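457aa long hypothetical protein (Pyrococcus horikoshii, PDB 2CSU) is of unknown function but combines a Rossmann-type CoA-binding domain with two domains related to those of the succinyl-CoA ligase family. Local coordinates at residues 217-225 and 263-271. Sequence-based numbering, arbitrary orientation.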
loop_
_atom_site.group_PDB
_atom_site.type_symbol
_atom_site.label_atom_id
_atom_site.label_comp_id
_atom_site.label_asym_id
_atom_site.label_seq_id
_atom_site.Cartn_x
_atom_site.Cartn_y
_atom_site.Cartn_z
ATOM N N LYS A 217 -19.394 26.261 -11.217
ATOM C CA LYS A 217 -20.103 26.255 -12.493
ATOM C C LYS A 217 -19.152 26.011 -13.663
ATOM O O LYS A 217 -19.404 25.150 -14.506
ATOM C CB LYS A 217 -20.821 27.593 -12.689
ATOM C CG LYS A 217 -21.477 27.786 -14.054
ATOM C CD LYS A 217 -22.654 26.839 -14.278
ATOM C CE LYS A 217 -23.051 26.765 -15.740
ATOM N NZ LYS A 217 -22.255 25.722 -16.438
ATOM N N LYS A 218 -18.071 26.788 -13.716
ATOM C CA LYS A 218 -17.079 26.669 -14.783
ATOM C C LYS A 218 -16.396 25.297 -14.735
ATOM O O LYS A 218 -16.164 24.663 -15.766
ATOM C CB LYS A 218 -16.035 27.778 -14.639
ATOM C CG LYS A 218 -14.949 27.756 -15.697
ATOM C CD LYS A 218 -13.881 28.811 -15.413
ATOM C CE LYS A 218 -12.777 28.808 -16.478
ATOM N NZ LYS A 218 -11.697 29.785 -16.155
ATOM N N PHE A 219 -16.091 24.848 -13.522
ATOM C CA PHE A 219 -15.444 23.563 -13.305
ATOM C C PHE A 219 -16.263 22.417 -13.898
ATOM O O PHE A 219 -15.761 21.617 -14.699
ATOM C CB PHE A 219 -15.253 23.335 -11.799
ATOM C CG PHE A 219 -14.515 22.068 -11.459
ATOM C CD1 PHE A 219 -13.182 22.113 -11.043
ATOM C CD2 PHE A 219 -15.152 20.826 -11.544
ATOM C CE1 PHE A 219 -12.495 20.935 -10.714
ATOM C CE2 PHE A 219 -14.468 19.637 -11.217
ATOM C CZ PHE A 219 -13.136 19.700 -10.801
HETATM N N MSE A 220 -17.531 22.341 -13.509
HETATM C CA MSE A 220 -18.392 21.273 -13.995
HETATM C C MSE A 220 -18.576 21.255 -15.513
HETATM O O MSE A 220 -18.538 20.190 -16.130
HETATM C CB MSE A 220 -19.756 21.332 -13.297
HETATM C CG MSE A 220 -19.746 20.770 -11.873
HETATM SE SE MSE A 220 -18.371 19.620 -11.554
HETATM C CE MSE A 220 -18.310 19.652 -9.815
ATOM N N GLU A 221 -18.758 22.422 -16.119
ATOM C CA GLU A 221 -18.951 22.472 -17.560
ATOM C C GLU A 221 -17.666 22.137 -18.312
ATOM O O GLU A 221 -17.711 21.560 -19.391
ATOM C CB GLU A 221 -19.482 23.843 -17.989
ATOM C CG GLU A 221 -19.926 23.887 -19.450
ATOM C CD GLU A 221 -20.953 22.802 -19.800
ATOM O OE1 GLU A 221 -22.057 22.788 -19.201
ATOM O OE2 GLU A 221 -20.652 21.961 -20.683
ATOM N N VAL A 222 -16.520 22.503 -17.744
ATOM C CA VAL A 222 -15.241 22.178 -18.372
ATOM C C VAL A 222 -15.037 20.664 -18.225
ATOM O O VAL A 222 -14.655 19.981 -19.165
ATOM C CB VAL A 222 -14.068 22.939 -17.693
ATOM C CG1 VAL A 222 -12.765 22.191 -17.902
ATOM C CG2 VAL A 222 -13.952 24.352 -18.282
ATOM N N ALA A 223 -15.311 20.149 -17.034
ATOM C CA ALA A 223 -15.162 18.722 -16.767
ATOM C C ALA A 223 -16.055 17.887 -17.677
ATOM O O ALA A 223 -15.625 16.855 -18.197
ATOM C CB ALA A 223 -15.494 18.423 -15.303
ATOM N N LYS A 224 -17.294 18.335 -17.870
ATOM C CA LYS A 224 -18.253 17.659 -18.726
ATOM C C LYS A 224 -17.675 17.449 -20.118
ATOM O O LYS A 224 -17.833 16.402 -20.732
ATOM C CB LYS A 224 -19.512 18.523 -18.810
ATOM C CG LYS A 224 -20.793 17.684 -18.792
ATOM C CD LYS A 224 -22.012 18.475 -19.270
ATOM C CE LYS A 224 -23.156 18.462 -18.249
ATOM N NZ LYS A 224 -24.072 19.567 -18.528
ATOM N N ARG A 225 -17.031 18.491 -20.631
ATOM C CA ARG A 225 -16.451 18.397 -21.968
ATOM C C ARG A 225 -15.188 17.525 -21.983
ATOM O O ARG A 225 -15.053 16.583 -22.757
ATOM C CB ARG A 225 -16.110 19.815 -22.431
ATOM C CG ARG A 225 -17.281 20.505 -23.129
ATOM C CD ARG A 225 -16.855 21.803 -23.823
ATOM N NE ARG A 225 -16.589 22.858 -22.841
ATOM C CZ ARG A 225 -15.298 23.123 -22.587
ATOM N NH1 ARG A 225 -14.347 22.453 -23.220
ATOM N NH2 ARG A 225 -14.977 24.082 -21.712
ATOM N N ALA A 263 -21.981 14.199 -6.102
ATOM C CA ALA A 263 -23.024 14.128 -7.122
ATOM C C ALA A 263 -22.699 15.017 -8.319
ATOM O O ALA A 263 -22.935 14.640 -9.461
ATOM C CB ALA A 263 -24.370 14.522 -6.520
ATOM N N ALA A 264 -22.166 16.203 -8.057
ATOM C CA ALA A 264 -21.792 17.118 -9.130
ATOM C C ALA A 264 -20.677 16.503 -9.987
ATOM O O ALA A 264 -20.685 16.635 -11.213
ATOM C CB ALA A 264 -21.325 18.447 -8.550
ATOM N N PHE A 265 -19.718 15.839 -9.339
ATOM C CA PHE A 265 -18.625 15.210 -10.076
ATOM C C PHE A 265 -19.176 14.137 -10.997
ATOM O O PHE A 265 -18.803 14.056 -12.163
ATOM C CB PHE A 265 -17.605 14.561 -9.132
ATOM C CG PHE A 265 -16.744 15.541 -8.383
ATOM C CD1 PHE A 265 -16.254 16.680 -9.007
ATOM C CD2 PHE A 265 -16.395 15.302 -7.057
ATOM C CE1 PHE A 265 -15.432 17.567 -8.322
ATOM C CE2 PHE A 265 -15.572 16.182 -6.364
ATOM C CZ PHE A 265 -15.089 17.317 -6.998
ATOM N N LYS A 266 -20.074 13.318 -10.457
ATOM C CA LYS A 266 -20.685 12.226 -11.206
ATOM C C LYS A 266 -21.359 12.674 -12.502
ATOM O O LYS A 266 -21.157 12.069 -13.549
ATOM C CB LYS A 266 -21.720 11.502 -10.335
ATOM C CG LYS A 266 -21.195 10.921 -9.014
ATOM C CD LYS A 266 -20.325 9.678 -9.199
ATOM C CE LYS A 266 -20.028 9.028 -7.838
ATOM N NZ LYS A 266 -19.304 7.717 -7.920
ATOM N N GLN A 267 -22.162 13.732 -12.429
ATOM C CA GLN A 267 -22.886 14.233 -13.601
ATOM C C GLN A 267 -21.983 14.793 -14.695
ATOM O O GLN A 267 -22.321 14.742 -15.877
ATOM C CB GLN A 267 -23.905 15.298 -13.169
ATOM C CG GLN A 267 -25.012 14.773 -12.252
ATOM C CD GLN A 267 -26.017 13.872 -12.973
ATOM O OE1 GLN A 267 -25.973 12.648 -12.855
ATOM N NE2 GLN A 267 -26.933 14.483 -13.715
ATOM N N SER A 268 -20.832 15.323 -14.302
ATOM C CA SER A 268 -19.882 15.888 -15.254
ATOM C C SER A 268 -18.927 14.842 -15.840
ATOM O O SER A 268 -17.996 15.187 -16.573
ATOM C CB SER A 268 -19.068 16.995 -14.589
ATOM O OG SER A 268 -19.917 18.031 -14.139
ATOM N N GLY A 269 -19.149 13.575 -15.499
ATOM C CA GLY A 269 -18.309 12.505 -16.018
ATOM C C GLY A 269 -17.056 12.253 -15.201
ATOM O O GLY A 269 -16.210 11.445 -15.590
ATOM N N VAL A 270 -16.946 12.947 -14.070
ATOM C CA VAL A 270 -15.804 12.828 -13.166
ATOM C C VAL A 270 -15.906 11.599 -12.272
ATOM O O VAL A 270 -16.901 11.403 -11.567
ATOM C CB VAL A 270 -15.675 14.077 -12.259
ATOM C CG1 VAL A 270 -14.495 13.914 -11.295
ATOM C CG2 VAL A 270 -15.482 15.322 -13.119
ATOM N N LEU A 271 -14.864 10.783 -12.293
ATOM C CA LEU A 271 -14.833 9.568 -11.490
ATOM C C LEU A 271 -14.334 9.950 -10.108
ATOM O O LEU A 271 -13.403 10.743 -9.971
ATOM C CB LEU A 271 -13.914 8.526 -12.144
ATOM C CG LEU A 271 -14.098 8.403 -13.669
ATOM C CD1 LEU A 271 -13.143 7.368 -14.244
ATOM C CD2 LEU A 271 -15.545 8.049 -13.985
#
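Helices 217-225 and 263-267 run side by side at 34°, their axes 9.8 Å apart at closest approach. The backbones come nearest where Lys-224 faces Ser-268, CA to CA 4.2 Å. At that point the CA-H of Lys-224 points at the carbonyl O of Ser-268, CA to O 3.3 Å. One turn back, selenomethionine Met-220 spans the gap: its CG lies beside the backbone N, and a bend at chi2 carries the end of the chain over to the second helix. Met-220 CE presses tightly on Ala-264 CB at 3.5 Å and comes obliquely to Phe-265 CD1. Further up the chain, the SE of Met-220 passes 3.4 Å from Ser-268 OG; the same hydroxyl may give Met-220 O a weak hydrogen bond, OG to O 3.2 Å. Both helices pack on the parallel strands of the flavodoxin-like α/β domain related to succinyl-CoA ligase, and both phenylalanine rings lie against that sheet, touching Ile-210 of strand 205-210. Phe-219, its CG anti to the backbone N (chi1 -176°), brings CE2 to the edge of the Phe-265 ring, 3.7 Å from CE1, with the ring planes at 55°. Helix 258-267 ends in a Schellman motif: Gly-269 takes positive phi, and Val-270 N bonds back to Phe-265 O. The turn leads to Val-270, whose CG2 rests 3.8 Å from Ala-223 CB, and on into strand 271-273, where Leu-271 joins strand 232-236 through backbone bonds with Ile-232 and Ala-234.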